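Local coordinates for protein lipolytic enzyme, G-D-S-L family (Bacteroides thetaiotaomicron, PDB 7BR2) that metabolises the drug diltiazem in the gut and belongs to the SGNH (GDSL) family of serine esterases, at residues A232-N237 and F263-E268; E299-L304 and N336-S341; K306-K311 and D330-I335; K311-L316 and I323-A328; L316-Q321 and R443-R448. All coordinates share one frame; numbering follows the deposited sequence.

Contact 1 (A232-N237 and F263-E268); sequences ANMEIN and FDYLAE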
# COMPACT_ATOMS: atom_id res chain seq x y z
N ALA A 232 12.78 -0.70 -16.15
CA ALA A 232 13.92 -0.95 -17.02
C ALA A 232 13.89 0.11 -18.11
O ALA A 232 12.85 0.70 -18.40
CB ALA A 232 13.90 -2.36 -17.61
N ASN A 233 15.05 0.36 -18.69
CA ASN A 233 15.19 1.40 -19.72
C ASN A 233 16.13 0.84 -20.78
O ASN A 233 17.34 0.75 -20.57
CB ASN A 233 15.73 2.69 -19.11
CG ASN A 233 15.44 3.92 -19.97
OD1 ASN A 233 15.12 3.81 -21.14
ND2 ASN A 233 15.58 5.11 -19.38
N MET A 234 15.57 0.42 -21.91
CA MET A 234 16.37 -0.14 -22.98
C MET A 234 16.22 0.70 -24.24
O MET A 234 15.12 1.16 -24.58
CB MET A 234 15.99 -1.60 -23.27
CG MET A 234 14.63 -1.74 -23.91
SD MET A 234 13.90 -3.34 -23.61
CE MET A 234 12.61 -2.87 -22.48
N GLU A 235 17.34 0.90 -24.92
CA GLU A 235 17.40 1.63 -26.18
C GLU A 235 18.23 0.80 -27.15
O GLU A 235 19.41 0.55 -26.89
CB GLU A 235 18.02 3.02 -26.02
CG GLU A 235 17.86 3.89 -27.26
CD GLU A 235 18.56 5.24 -27.14
OE1 GLU A 235 18.62 5.80 -26.02
OE2 GLU A 235 19.05 5.73 -28.17
N ILE A 236 17.59 0.40 -28.25
CA ILE A 236 18.21 -0.37 -29.32
C ILE A 236 18.25 0.48 -30.59
O ILE A 236 17.21 0.98 -31.05
CB ILE A 236 17.46 -1.69 -29.58
CG1 ILE A 236 17.63 -2.66 -28.41
CG2 ILE A 236 17.89 -2.29 -30.91
CD1 ILE A 236 16.60 -2.51 -27.31
N ASN A 237 19.44 0.63 -31.17
CA ASN A 237 19.57 1.23 -32.49
C ASN A 237 19.49 0.13 -33.54
O ASN A 237 20.33 -0.77 -33.59
CB ASN A 237 20.86 2.05 -32.59
CG ASN A 237 21.05 2.65 -33.98
OD1 ASN A 237 21.23 1.93 -34.96
ND2 ASN A 237 20.92 3.97 -34.08
N PHE A 263 15.11 -9.22 -30.37
CA PHE A 263 16.19 -9.39 -29.41
C PHE A 263 15.66 -10.09 -28.16
O PHE A 263 14.46 -10.32 -28.00
CB PHE A 263 16.84 -8.05 -29.05
CG PHE A 263 15.87 -7.01 -28.58
CD1 PHE A 263 15.19 -6.21 -29.49
CD2 PHE A 263 15.66 -6.80 -27.23
CE1 PHE A 263 14.31 -5.23 -29.06
CE2 PHE A 263 14.78 -5.83 -26.78
CZ PHE A 263 14.10 -5.04 -27.70
N ASP A 264 16.60 -10.44 -27.29
CA ASP A 264 16.32 -11.07 -26.01
C ASP A 264 16.47 -10.03 -24.91
O ASP A 264 17.47 -9.30 -24.86
CB ASP A 264 17.27 -12.25 -25.78
CG ASP A 264 16.93 -13.45 -26.66
OD1 ASP A 264 15.81 -13.49 -27.23
OD2 ASP A 264 17.79 -14.34 -26.82
N TYR A 265 15.43 -9.95 -24.07
CA TYR A 265 15.30 -8.97 -23.00
C TYR A 265 15.24 -9.71 -21.68
O TYR A 265 14.33 -10.53 -21.47
CB TYR A 265 14.03 -8.14 -23.24
CG TYR A 265 13.52 -7.31 -22.10
CD1 TYR A 265 14.30 -6.33 -21.50
CD2 TYR A 265 12.23 -7.49 -21.62
CE1 TYR A 265 13.81 -5.56 -20.47
CE2 TYR A 265 11.73 -6.72 -20.59
CZ TYR A 265 12.53 -5.76 -20.02
OH TYR A 265 12.03 -4.99 -18.99
N LEU A 266 16.20 -9.48 -20.79
CA LEU A 266 16.14 -10.07 -19.46
C LEU A 266 16.12 -8.93 -18.45
O LEU A 266 17.15 -8.32 -18.17
CB LEU A 266 17.31 -11.04 -19.21
CG LEU A 266 17.31 -11.61 -17.77
CD1 LEU A 266 16.04 -12.45 -17.48
CD2 LEU A 266 18.56 -12.42 -17.46
N ALA A 267 14.94 -8.66 -17.90
CA ALA A 267 14.77 -7.60 -16.92
C ALA A 267 15.19 -8.10 -15.54
O ALA A 267 15.18 -9.29 -15.27
CB ALA A 267 13.32 -7.13 -16.89
N GLU A 268 15.61 -7.16 -14.69
CA GLU A 268 15.85 -7.47 -13.29
C GLU A 268 14.57 -7.41 -12.47
O GLU A 268 14.53 -7.99 -11.37
CB GLU A 268 16.86 -6.50 -12.68
CG GLU A 268 18.23 -6.55 -13.33
CD GLU A 268 19.12 -5.38 -12.93
OE1 GLU A 268 18.66 -4.51 -12.15
OE2 GLU A 268 20.27 -5.33 -13.42

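Contact 2 (E299-L304 and N336-S341); sequences EMNTEL and NLAAES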
# COMPACT_ATOMS: atom_id res chain seq x y z
N GLU A 299 6.60 7.98 -12.68
CA GLU A 299 7.62 7.99 -11.64
C GLU A 299 8.01 6.59 -11.16
O GLU A 299 9.15 6.39 -10.74
CB GLU A 299 7.17 8.83 -10.44
CG GLU A 299 7.08 10.31 -10.77
CD GLU A 299 6.70 11.18 -9.60
OE1 GLU A 299 6.81 10.73 -8.44
OE2 GLU A 299 6.28 12.33 -9.83
N MET A 300 7.09 5.62 -11.24
CA MET A 300 7.33 4.32 -10.62
C MET A 300 6.94 3.12 -11.46
O MET A 300 7.20 2.00 -11.03
CB MET A 300 6.59 4.21 -9.28
CG MET A 300 7.17 5.08 -8.21
SD MET A 300 6.33 4.85 -6.63
CE MET A 300 7.08 6.20 -5.71
N ASN A 301 6.31 3.29 -12.62
CA ASN A 301 5.94 2.15 -13.44
C ASN A 301 6.30 2.40 -14.89
O ASN A 301 5.47 2.28 -15.79
CB ASN A 301 4.46 1.82 -13.29
CG ASN A 301 4.20 0.34 -13.50
OD1 ASN A 301 5.13 -0.46 -13.53
ND2 ASN A 301 2.94 -0.02 -13.68
N THR A 302 7.57 2.72 -15.14
CA THR A 302 8.08 2.94 -16.50
C THR A 302 9.06 1.82 -16.88
O THR A 302 10.18 1.76 -16.36
CB THR A 302 8.74 4.31 -16.61
OG1 THR A 302 7.74 5.32 -16.46
CG2 THR A 302 9.41 4.47 -17.96
N GLU A 303 8.63 0.96 -17.80
CA GLU A 303 9.45 -0.08 -18.41
C GLU A 303 9.63 0.33 -19.87
O GLU A 303 8.89 -0.10 -20.76
CB GLU A 303 8.78 -1.47 -18.26
CG GLU A 303 9.62 -2.63 -18.76
CD GLU A 303 8.88 -3.97 -18.76
OE1 GLU A 303 7.65 -4.00 -18.52
OE2 GLU A 303 9.55 -5.00 -19.00
N LEU A 304 10.63 1.17 -20.11
CA LEU A 304 10.69 1.92 -21.37
C LEU A 304 11.40 1.12 -22.46
O LEU A 304 12.52 0.65 -22.27
CB LEU A 304 11.40 3.26 -21.15
CG LEU A 304 11.14 4.26 -22.29
CD1 LEU A 304 9.69 4.76 -22.31
CD2 LEU A 304 12.11 5.43 -22.22
N ASN A 336 6.11 2.75 -23.10
CA ASN A 336 6.10 2.16 -21.76
C ASN A 336 5.50 0.76 -21.81
O ASN A 336 4.29 0.60 -21.99
CB ASN A 336 5.34 3.05 -20.78
CG ASN A 336 5.46 2.57 -19.36
OD1 ASN A 336 6.22 1.63 -19.07
ND2 ASN A 336 4.76 3.23 -18.44
N LEU A 337 6.35 -0.26 -21.69
CA LEU A 337 5.83 -1.63 -21.66
C LEU A 337 4.99 -1.89 -20.41
O LEU A 337 4.09 -2.74 -20.44
CB LEU A 337 6.97 -2.64 -21.77
CG LEU A 337 7.77 -2.61 -23.06
CD1 LEU A 337 8.81 -3.71 -23.04
CD2 LEU A 337 6.84 -2.73 -24.26
N ALA A 338 5.24 -1.17 -19.31
CA ALA A 338 4.46 -1.36 -18.09
C ALA A 338 3.00 -0.91 -18.21
O ALA A 338 2.21 -1.21 -17.30
CB ALA A 338 5.12 -0.62 -16.94
N ALA A 339 2.62 -0.19 -19.27
CA ALA A 339 1.23 0.17 -19.51
C ALA A 339 0.55 -0.79 -20.49
O ALA A 339 -0.64 -0.60 -20.80
CB ALA A 339 1.13 1.60 -20.03
N GLU A 340 1.25 -1.80 -20.96
CA GLU A 340 0.73 -2.74 -21.95
C GLU A 340 0.42 -4.05 -21.22
O GLU A 340 1.31 -4.88 -21.01
CB GLU A 340 1.73 -2.94 -23.08
CG GLU A 340 2.13 -1.64 -23.77
CD GLU A 340 0.94 -0.93 -24.38
OE1 GLU A 340 0.00 -1.62 -24.83
OE2 GLU A 340 0.94 0.32 -24.41
N SER A 341 -0.84 -4.23 -20.82
CA SER A 341 -1.21 -5.38 -20.00
C SER A 341 -1.05 -6.71 -20.73
O SER A 341 -1.14 -7.77 -20.10
CB SER A 341 -2.65 -5.22 -19.50
OG SER A 341 -3.56 -5.62 -20.51
O HOH W 1 4.96 -4.74 -18.98

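Contact 3 (K306-K311 and D330-I335); sequences KVTGLK and DLAKGI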
# COMPACT_ATOMS: atom_id res chain seq x y z
N LYS A 306 12.78 1.76 -26.19
CA LYS A 306 13.13 2.74 -27.20
C LYS A 306 13.92 2.04 -28.29
O LYS A 306 14.99 1.48 -28.02
CB LYS A 306 13.95 3.89 -26.60
CG LYS A 306 14.01 5.12 -27.49
CD LYS A 306 14.92 6.19 -26.95
CE LYS A 306 14.28 6.93 -25.79
NZ LYS A 306 15.31 7.57 -24.94
N VAL A 307 13.42 2.12 -29.52
CA VAL A 307 14.08 1.53 -30.68
C VAL A 307 14.24 2.67 -31.67
O VAL A 307 13.29 3.06 -32.35
CB VAL A 307 13.28 0.38 -31.29
CG1 VAL A 307 14.07 -0.28 -32.41
CG2 VAL A 307 12.87 -0.61 -30.21
N THR A 308 15.44 3.22 -31.77
CA THR A 308 15.74 4.26 -32.74
C THR A 308 16.41 3.57 -33.92
O THR A 308 17.50 3.03 -33.77
CB THR A 308 16.66 5.33 -32.18
OG1 THR A 308 17.94 4.74 -31.95
CG2 THR A 308 16.13 5.86 -30.85
N GLY A 309 15.85 3.75 -35.10
CA GLY A 309 16.25 3.02 -36.28
C GLY A 309 15.17 3.19 -37.32
O GLY A 309 14.45 4.19 -37.28
N LEU A 310 15.07 2.26 -38.26
CA LEU A 310 14.16 2.44 -39.39
C LEU A 310 12.74 2.78 -38.99
O LEU A 310 12.34 2.53 -37.85
CB LEU A 310 14.17 1.18 -40.25
CG LEU A 310 15.44 0.91 -41.04
CD1 LEU A 310 15.00 -0.16 -41.97
CD2 LEU A 310 16.02 2.12 -41.83
N LYS A 311 11.99 3.36 -39.92
CA LYS A 311 10.70 3.96 -39.60
C LYS A 311 9.61 3.31 -40.46
O LYS A 311 9.86 2.42 -41.28
CB LYS A 311 10.77 5.48 -39.80
CG LYS A 311 11.99 6.17 -39.15
CD LYS A 311 11.71 6.70 -37.73
CE LYS A 311 12.99 7.10 -37.01
NZ LYS A 311 12.72 8.14 -35.96
N ASP A 330 7.03 6.89 -32.55
CA ASP A 330 6.74 6.55 -31.15
C ASP A 330 7.82 5.64 -30.57
O ASP A 330 8.29 5.86 -29.45
CB ASP A 330 5.37 5.88 -31.05
CG ASP A 330 4.23 6.84 -31.31
OD1 ASP A 330 4.34 8.01 -30.87
OD2 ASP A 330 3.25 6.44 -31.96
N LEU A 331 8.22 4.62 -31.32
CA LEU A 331 9.24 3.70 -30.83
C LEU A 331 10.56 4.42 -30.55
O LEU A 331 11.23 4.14 -29.55
CB LEU A 331 9.44 2.57 -31.84
CG LEU A 331 8.22 1.66 -32.03
CD1 LEU A 331 8.40 0.65 -33.15
CD2 LEU A 331 7.94 0.95 -30.72
N ALA A 332 10.93 5.38 -31.40
CA ALA A 332 12.14 6.15 -31.17
C ALA A 332 11.95 7.12 -30.00
O ALA A 332 12.93 7.52 -29.36
CB ALA A 332 12.55 6.91 -32.44
N LYS A 333 10.71 7.50 -29.73
CA LYS A 333 10.43 8.31 -28.55
C LYS A 333 10.57 7.47 -27.29
O LYS A 333 11.09 7.94 -26.27
CB LYS A 333 9.00 8.83 -28.66
CG LYS A 333 8.67 10.13 -28.01
CD LYS A 333 7.90 10.95 -29.04
CE LYS A 333 8.27 12.42 -29.02
NZ LYS A 333 9.56 12.64 -28.31
N GLY A 334 10.16 6.20 -27.36
CA GLY A 334 10.13 5.28 -26.24
C GLY A 334 8.70 4.96 -25.86
O GLY A 334 7.90 5.89 -25.66
N ILE A 335 8.34 3.69 -25.73
CA ILE A 335 7.01 3.30 -25.28
C ILE A 335 7.14 2.60 -23.93
O ILE A 335 8.16 1.98 -23.62
CB ILE A 335 6.27 2.42 -26.29
CG1 ILE A 335 7.08 1.17 -26.61
CG2 ILE A 335 5.96 3.21 -27.56
CD1 ILE A 335 6.31 0.17 -27.40

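Contact 4 (K311-L316 and I323-A328); sequences KGQYKL and IGTWDA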
# COMPACT_ATOMS: atom_id res chain seq x y z
N LYS A 311 11.99 3.36 -39.92
CA LYS A 311 10.70 3.96 -39.60
C LYS A 311 9.61 3.31 -40.46
O LYS A 311 9.86 2.42 -41.28
CB LYS A 311 10.77 5.48 -39.80
CG LYS A 311 11.99 6.17 -39.15
CD LYS A 311 11.71 6.70 -37.73
CE LYS A 311 12.99 7.10 -37.01
NZ LYS A 311 12.72 8.14 -35.96
N GLY A 312 8.39 3.76 -40.24
CA GLY A 312 7.22 3.07 -40.74
C GLY A 312 6.39 2.61 -39.57
O GLY A 312 6.53 3.13 -38.46
N GLN A 313 5.50 1.64 -39.79
CA GLN A 313 4.70 1.08 -38.71
C GLN A 313 5.08 -0.36 -38.41
O GLN A 313 5.27 -1.17 -39.32
CB GLN A 313 3.20 1.21 -38.97
CG GLN A 313 2.75 2.61 -38.63
CD GLN A 313 1.28 2.81 -38.79
OE1 GLN A 313 0.49 2.47 -37.91
NE2 GLN A 313 0.89 3.38 -39.93
N TYR A 314 5.19 -0.65 -37.12
CA TYR A 314 5.61 -1.95 -36.65
C TYR A 314 4.60 -2.48 -35.65
O TYR A 314 3.87 -1.73 -34.99
CB TYR A 314 7.02 -1.89 -36.01
CG TYR A 314 8.16 -1.56 -36.98
CD1 TYR A 314 8.36 -0.26 -37.43
CD2 TYR A 314 9.04 -2.54 -37.44
CE1 TYR A 314 9.39 0.05 -38.32
CE2 TYR A 314 10.07 -2.24 -38.33
CZ TYR A 314 10.24 -0.94 -38.76
OH TYR A 314 11.25 -0.62 -39.64
N LYS A 315 4.55 -3.80 -35.58
CA LYS A 315 3.76 -4.54 -34.62
C LYS A 315 4.72 -5.11 -33.59
O LYS A 315 5.73 -5.74 -33.94
CB LYS A 315 2.97 -5.66 -35.28
CG LYS A 315 1.99 -6.29 -34.33
CD LYS A 315 1.16 -7.35 -35.01
CE LYS A 315 1.70 -7.75 -36.37
NZ LYS A 315 0.59 -8.27 -37.23
N LEU A 316 4.45 -4.80 -32.32
CA LEU A 316 5.24 -5.28 -31.21
C LEU A 316 4.69 -6.61 -30.74
O LEU A 316 3.50 -6.72 -30.42
CB LEU A 316 5.23 -4.28 -30.06
CG LEU A 316 5.82 -4.84 -28.76
CD1 LEU A 316 7.28 -5.24 -28.93
CD2 LEU A 316 5.64 -3.85 -27.63
N ILE A 323 1.18 -7.24 -28.89
CA ILE A 323 0.95 -6.23 -27.88
C ILE A 323 0.18 -5.04 -28.45
O ILE A 323 -0.75 -4.54 -27.82
CB ILE A 323 2.30 -5.78 -27.28
CG1 ILE A 323 3.15 -6.99 -26.88
CG2 ILE A 323 2.09 -4.79 -26.15
CD1 ILE A 323 2.51 -7.88 -25.80
N GLY A 324 0.57 -4.60 -29.64
CA GLY A 324 -0.05 -3.48 -30.30
C GLY A 324 0.77 -3.05 -31.50
O GLY A 324 1.76 -3.69 -31.88
N THR A 325 0.34 -1.95 -32.10
CA THR A 325 1.01 -1.41 -33.27
C THR A 325 1.38 0.04 -33.01
O THR A 325 0.58 0.82 -32.48
CB THR A 325 0.13 -1.54 -34.52
OG1 THR A 325 -0.11 -2.93 -34.78
CG2 THR A 325 0.82 -0.94 -35.73
N TRP A 326 2.61 0.39 -33.37
CA TRP A 326 3.13 1.73 -33.17
C TRP A 326 3.85 2.19 -34.44
O TRP A 326 4.40 1.38 -35.19
CB TRP A 326 4.11 1.80 -31.99
CG TRP A 326 3.51 1.79 -30.60
CD1 TRP A 326 3.23 2.88 -29.82
CD2 TRP A 326 3.15 0.64 -29.83
NE1 TRP A 326 2.72 2.47 -28.61
CE2 TRP A 326 2.65 1.10 -28.59
CE3 TRP A 326 3.19 -0.74 -30.06
CZ2 TRP A 326 2.20 0.24 -27.60
CZ3 TRP A 326 2.74 -1.59 -29.07
CH2 TRP A 326 2.26 -1.10 -27.86
N ASP A 327 3.87 3.50 -34.65
CA ASP A 327 4.79 4.05 -35.62
C ASP A 327 6.17 4.20 -35.01
O ASP A 327 6.33 4.45 -33.81
CB ASP A 327 4.32 5.40 -36.14
CG ASP A 327 5.21 5.91 -37.24
OD1 ASP A 327 6.29 6.44 -36.92
OD2 ASP A 327 4.86 5.72 -38.43
N ALA A 328 7.19 4.03 -35.85
CA ALA A 328 8.56 4.07 -35.36
C ALA A 328 8.97 5.44 -34.82
O ALA A 328 9.99 5.52 -34.13
CB ALA A 328 9.53 3.65 -36.45

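Contact 5 (L316-Q321 and R443-R448); sequences LLIDDQ and RKIVLR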
# COMPACT_ATOMS: atom_id res chain seq x y z
N LEU A 316 4.45 -4.80 -32.32
CA LEU A 316 5.24 -5.28 -31.21
C LEU A 316 4.69 -6.61 -30.74
O LEU A 316 3.50 -6.72 -30.42
CB LEU A 316 5.23 -4.28 -30.06
CG LEU A 316 5.82 -4.84 -28.76
CD1 LEU A 316 7.28 -5.24 -28.93
CD2 LEU A 316 5.64 -3.85 -27.63
N LEU A 317 5.55 -7.63 -30.72
CA LEU A 317 5.24 -8.92 -30.13
C LEU A 317 6.28 -9.25 -29.07
O LEU A 317 7.46 -8.93 -29.23
CB LEU A 317 5.21 -10.03 -31.19
CG LEU A 317 4.21 -9.94 -32.34
CD1 LEU A 317 4.86 -9.31 -33.54
CD2 LEU A 317 3.70 -11.32 -32.69
N ILE A 318 5.84 -9.84 -27.97
CA ILE A 318 6.76 -10.31 -26.94
C ILE A 318 6.42 -11.77 -26.69
O ILE A 318 5.26 -12.09 -26.40
CB ILE A 318 6.67 -9.49 -25.65
CG1 ILE A 318 6.93 -8.01 -25.96
CG2 ILE A 318 7.67 -10.02 -24.61
CD1 ILE A 318 7.09 -7.13 -24.74
N ASP A 319 7.41 -12.65 -26.84
CA ASP A 319 7.18 -14.09 -26.75
C ASP A 319 6.03 -14.53 -27.66
O ASP A 319 5.20 -15.36 -27.29
CB ASP A 319 6.96 -14.53 -25.31
CG ASP A 319 8.26 -14.76 -24.56
OD1 ASP A 319 9.33 -14.58 -25.18
OD2 ASP A 319 8.20 -15.13 -23.37
N ASP A 320 5.93 -13.88 -28.82
CA ASP A 320 4.96 -14.17 -29.88
C ASP A 320 3.53 -13.77 -29.53
O ASP A 320 2.58 -14.26 -30.16
CB ASP A 320 5.01 -15.64 -30.31
CG ASP A 320 4.49 -15.85 -31.74
OD1 ASP A 320 4.82 -15.03 -32.63
OD2 ASP A 320 3.75 -16.82 -31.99
N GLN A 321 3.34 -12.87 -28.56
CA GLN A 321 2.02 -12.34 -28.26
C GLN A 321 1.94 -10.90 -28.75
O GLN A 321 2.76 -10.06 -28.36
CB GLN A 321 1.70 -12.40 -26.77
CG GLN A 321 0.51 -13.31 -26.43
CD GLN A 321 -0.85 -12.80 -26.96
OE1 GLN A 321 -1.19 -11.60 -26.84
NE2 GLN A 321 -1.62 -13.71 -27.55
N ARG A 443 12.71 -12.73 -22.28
CA ARG A 443 11.56 -12.50 -23.16
C ARG A 443 12.04 -12.14 -24.56
O ARG A 443 12.92 -11.29 -24.73
CB ARG A 443 10.67 -11.39 -22.60
CG ARG A 443 10.17 -11.64 -21.20
CD ARG A 443 9.22 -12.83 -21.15
NE ARG A 443 8.65 -13.01 -19.82
CZ ARG A 443 7.75 -13.94 -19.50
NH1 ARG A 443 7.31 -14.78 -20.43
NH2 ARG A 443 7.29 -14.01 -18.26
N LYS A 444 11.42 -12.75 -25.56
CA LYS A 444 11.76 -12.54 -26.96
C LYS A 444 10.92 -11.39 -27.52
O LYS A 444 9.72 -11.54 -27.73
CB LYS A 444 11.51 -13.83 -27.72
CG LYS A 444 11.55 -13.72 -29.21
CD LYS A 444 12.94 -13.66 -29.79
CE LYS A 444 12.83 -13.37 -31.30
NZ LYS A 444 11.77 -14.21 -32.00
N ILE A 445 11.56 -10.25 -27.77
CA ILE A 445 10.88 -9.06 -28.27
C ILE A 445 11.08 -8.97 -29.78
O ILE A 445 12.21 -9.11 -30.28
CB ILE A 445 11.40 -7.80 -27.56
CG1 ILE A 445 11.11 -7.92 -26.06
CG2 ILE A 445 10.76 -6.56 -28.18
CD1 ILE A 445 11.43 -6.67 -25.24
N VAL A 446 9.99 -8.72 -30.51
CA VAL A 446 9.99 -8.68 -31.97
C VAL A 446 9.25 -7.42 -32.40
O VAL A 446 8.15 -7.14 -31.90
CB VAL A 446 9.31 -9.92 -32.57
CG1 VAL A 446 9.02 -9.71 -34.05
CG2 VAL A 446 10.13 -11.17 -32.33
N LEU A 447 9.84 -6.68 -33.33
CA LEU A 447 9.17 -5.59 -34.02
C LEU A 447 9.08 -6.00 -35.48
O LEU A 447 10.10 -6.04 -36.19
CB LEU A 447 9.91 -4.26 -33.84
CG LEU A 447 9.80 -3.73 -32.41
CD1 LEU A 447 10.93 -2.79 -32.09
CD2 LEU A 447 8.46 -3.08 -32.14
N ARG A 448 7.87 -6.32 -35.91
CA ARG A 448 7.60 -6.83 -37.24
C ARG A 448 7.03 -5.67 -38.05
O ARG A 448 6.04 -5.06 -37.63
CB ARG A 448 6.58 -7.97 -37.16
CG ARG A 448 6.07 -8.48 -38.49
CD ARG A 448 4.97 -9.53 -38.31
NE ARG A 448 5.34 -10.67 -37.47
CZ ARG A 448 4.46 -11.54 -36.97
NH1 ARG A 448 3.16 -11.37 -37.20
NH2 ARG A 448 4.87 -12.56 -36.22
O HOH W 2 8.02 -12.34 -29.97

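Contact 1 (A232-N237 and F263-E268)
The Y265 ring takes the M234 methyl on one face: CE stands 3.5 Å above the ring plane, offset toward the rim, with Y265 CE1 its nearest ring atom. The backbone N of A267 lies over the opposite face, and the methyl of A232 sits at the hydroxyl edge, its CB 3.5 Å from Y265 OH. That hydroxyl is hydrogen-bonded to E303. The F263 ring meets I236 tip to tip, CD1 resting over one face 3.6 Å from CZ, while M234 SD comes to its edge, 4.1 Å from CE2. The sulfur is thus shared, at the edge of F263 and oblique to Y265, a double Met-aromatic contact. M234 reaches this place with CG in the crowded position between backbone N and carbonyl carbon (chi1 69°) and a bend at chi3 (109°). No polar bond joins the segments, and the contact is buried. With strand axes 9.1 Å apart and nearly antiparallel (157°), it is the face-to-face packing of two sheets, characteristic of a beta sandwich.

Contact 2 (E299-L304 and N336-S341)
The carboxamide of N336 docks on the backbone of 301-303 with both ends. Its ND2 gives a straight hydrogen bond (163°) to N301 O at 2.9 Å, in the amide plane and on a carbonyl lone pair. Its OD1 accepts from two backbone donors, E303 N at 2.8 Å and, within its own segment, A338 N at 3.0 Å. The latter closes an Asx turn as the chain enters the 3-10 turn 337-339. Both donors approach OD1 from above the carbonyl plane. L337 N adds a backbone bond of 2.7 Å to E303 O, next to the antiparallel bridge L304-N336. A water bridges E303 OE1 and L337 O, while E303 OE2 is held by Y265 and Q345. Packing surrounds these bonds: L337 CB lies 3.6 Å from E303 OE1, and A338 CB presses against N301 O at 3.1 Å. An alanine at N336 would remove the carboxamide, and would probably loosen both the Asx turn and its docking on 301-303. With CG anti to the backbone N (chi1 -173°), the carboxamide reaches the 301-303 backbone, and its two bonds across probably extend the pairing past the end of strand 335-336.

Contact 3 (K306-K311 and D330-I335)
K306 runs along the carboxy-terminal turn of helix 328-333, its methylenes passing one carbonyl oxygen after another. K306 CB lies 4.0 Å from L331 O. K306 CG, anti to the backbone N (chi1 -164°), comes to 3.2 Å from A332 O, and CD stays close to the same oxygen. A bend at chi3 (-76°) then carries K306 CE to 3.4 Å from K333 O, and NZ ends in a long, weak ion pair with E235 on the adjoining strand. A glutamate at K306 would probably lose this pairing and set a negative charge among the carbonyl oxygens of the helix end. The helix follows the hairpin of the antiparallel sheet and leads into strand 335-336, the antiparallel neighbour of strand 303-308 in the mixed sheet. G334 makes that exit with positive phi (111°), its N bonded to D330 O. V307 N donates to L331 O at 3.0 Å, from well above the carbonyl plane. V307 and L331 approach through their CB atoms, 4.5 Å apart, and both touch L447 of the antiparallel sheet. T308 CG2 lies 3.9 Å from A332 O. From the loop beyond, K311 folds back at chi2 and brings NZ to 3.7 Å from A332 CB.

Contact 4 (K311-L316 and I323-A328)
W326 O is gripped twice: by Y314 N at 2.9 Å in an almost straight hydrogen bond (174°) running nearly along the C=O axis, and by the weaker CA-H of Q313. The pair Y314-W326 is completed by W326 N donating to Y314 O. This is the ladder of a beta hairpin, strands 313-318 and 321-327, with the second strand at the margin of the antiparallel sheet. Toward the turn L316 N donates to G324 O, but L316 O accepts from I323 N, a one-residue slip consistent with a classic beta bulge at I323 and G324 opposite L316. On the face of Y314, L316 and W326, the indole crosses L316 obliquely, CZ3 lying 3.8 Å from L316 CB, while L316 CD2 rests 3.9 Å from I323 CB, these two side chains lying side by side. G324 leaves room for the indole, since a side chain there would be crowded by CZ3 of W326. The other face carries Q313, K315, T325 and D327. T325 CG2, anti to the backbone N, reaches to 3.2 Å from Y314 O, and Q313 and D327 cross at about a right angle, Q313 CG beside D327 OD2. D327 is the N-cap of the following helix, OD1 accepting from A329 N. Just beyond, A328 N donates to G312 O at 2.8 Å; A328 CB touches K311 CA at 3.4 Å and stands 4.1 Å from Y314 CE1.

Contact 5 (L316-Q321 and R443-R448)
Strand 443-449 lies antiparallel to the first strand of a beta hairpin whose type I' turn, I318 to Q321, lies alongside K444. The tightly packed face holds L316, I318, I445 and L447, all buried. I318 and I445 lie side by side and point the same way, CG1 to CG1 4.2 Å, while I445 CG2 meets L316 CD1 at 3.8 Å. L447 CD2 completes the row against L316 CB. Between the strands, L317 and V446 exchange both backbone bonds, L317 N to V446 O being nearly straight (177°). On the other face L317 is still buried, but R448 is partly exposed. L317 and R448 cross obliquely, L317 CD1 lying 4.0 Å above the centre of the guanidinium plane. The solvent side is that of D320 and K444, both exposed, where a water accepts from D320 N and donates to K444 O. At the turn the bonding tightens again around D319. D319 N gives to K444 O at 2.7 Å, and the D319 carboxylate receives two donors. K444 N reaches D319 OD1 at 2.8 Å from above the carboxylate plane. R443 NH1, whose neighbour NH2 is bonded to Q348, makes a salt bridge to D319 OD2 at 3.1 Å, in the guanidinium plane and on the anti lone pair of OD2.

All five contacts lie on one side of the chain's centre, in a two-sheet region apart from the parallel sheet of the SGNH fold. None includes the residues of its probable serine-histidine-aspartate triad. Contact 1 packs the mixed sheet on the antiparallel one; contact 2 adds the edge strand to the former, contact 3 packs helix 328-333 on strand 303-308, and contacts 4 and 5 extend the latter. Contact 1 is bonded to contact 2 through Y265 OH and E303 OE2, 2.5 Å apart, and to contact 5 through F263 O and I445 N, 2.9 Å apart. Contacts 3 and 4, centres about 9 Å apart, share K311; contacts 4 and 5 share L316. V307 CG2 meets L447 CD1 at 3.5 Å, joining contacts 3 and 5.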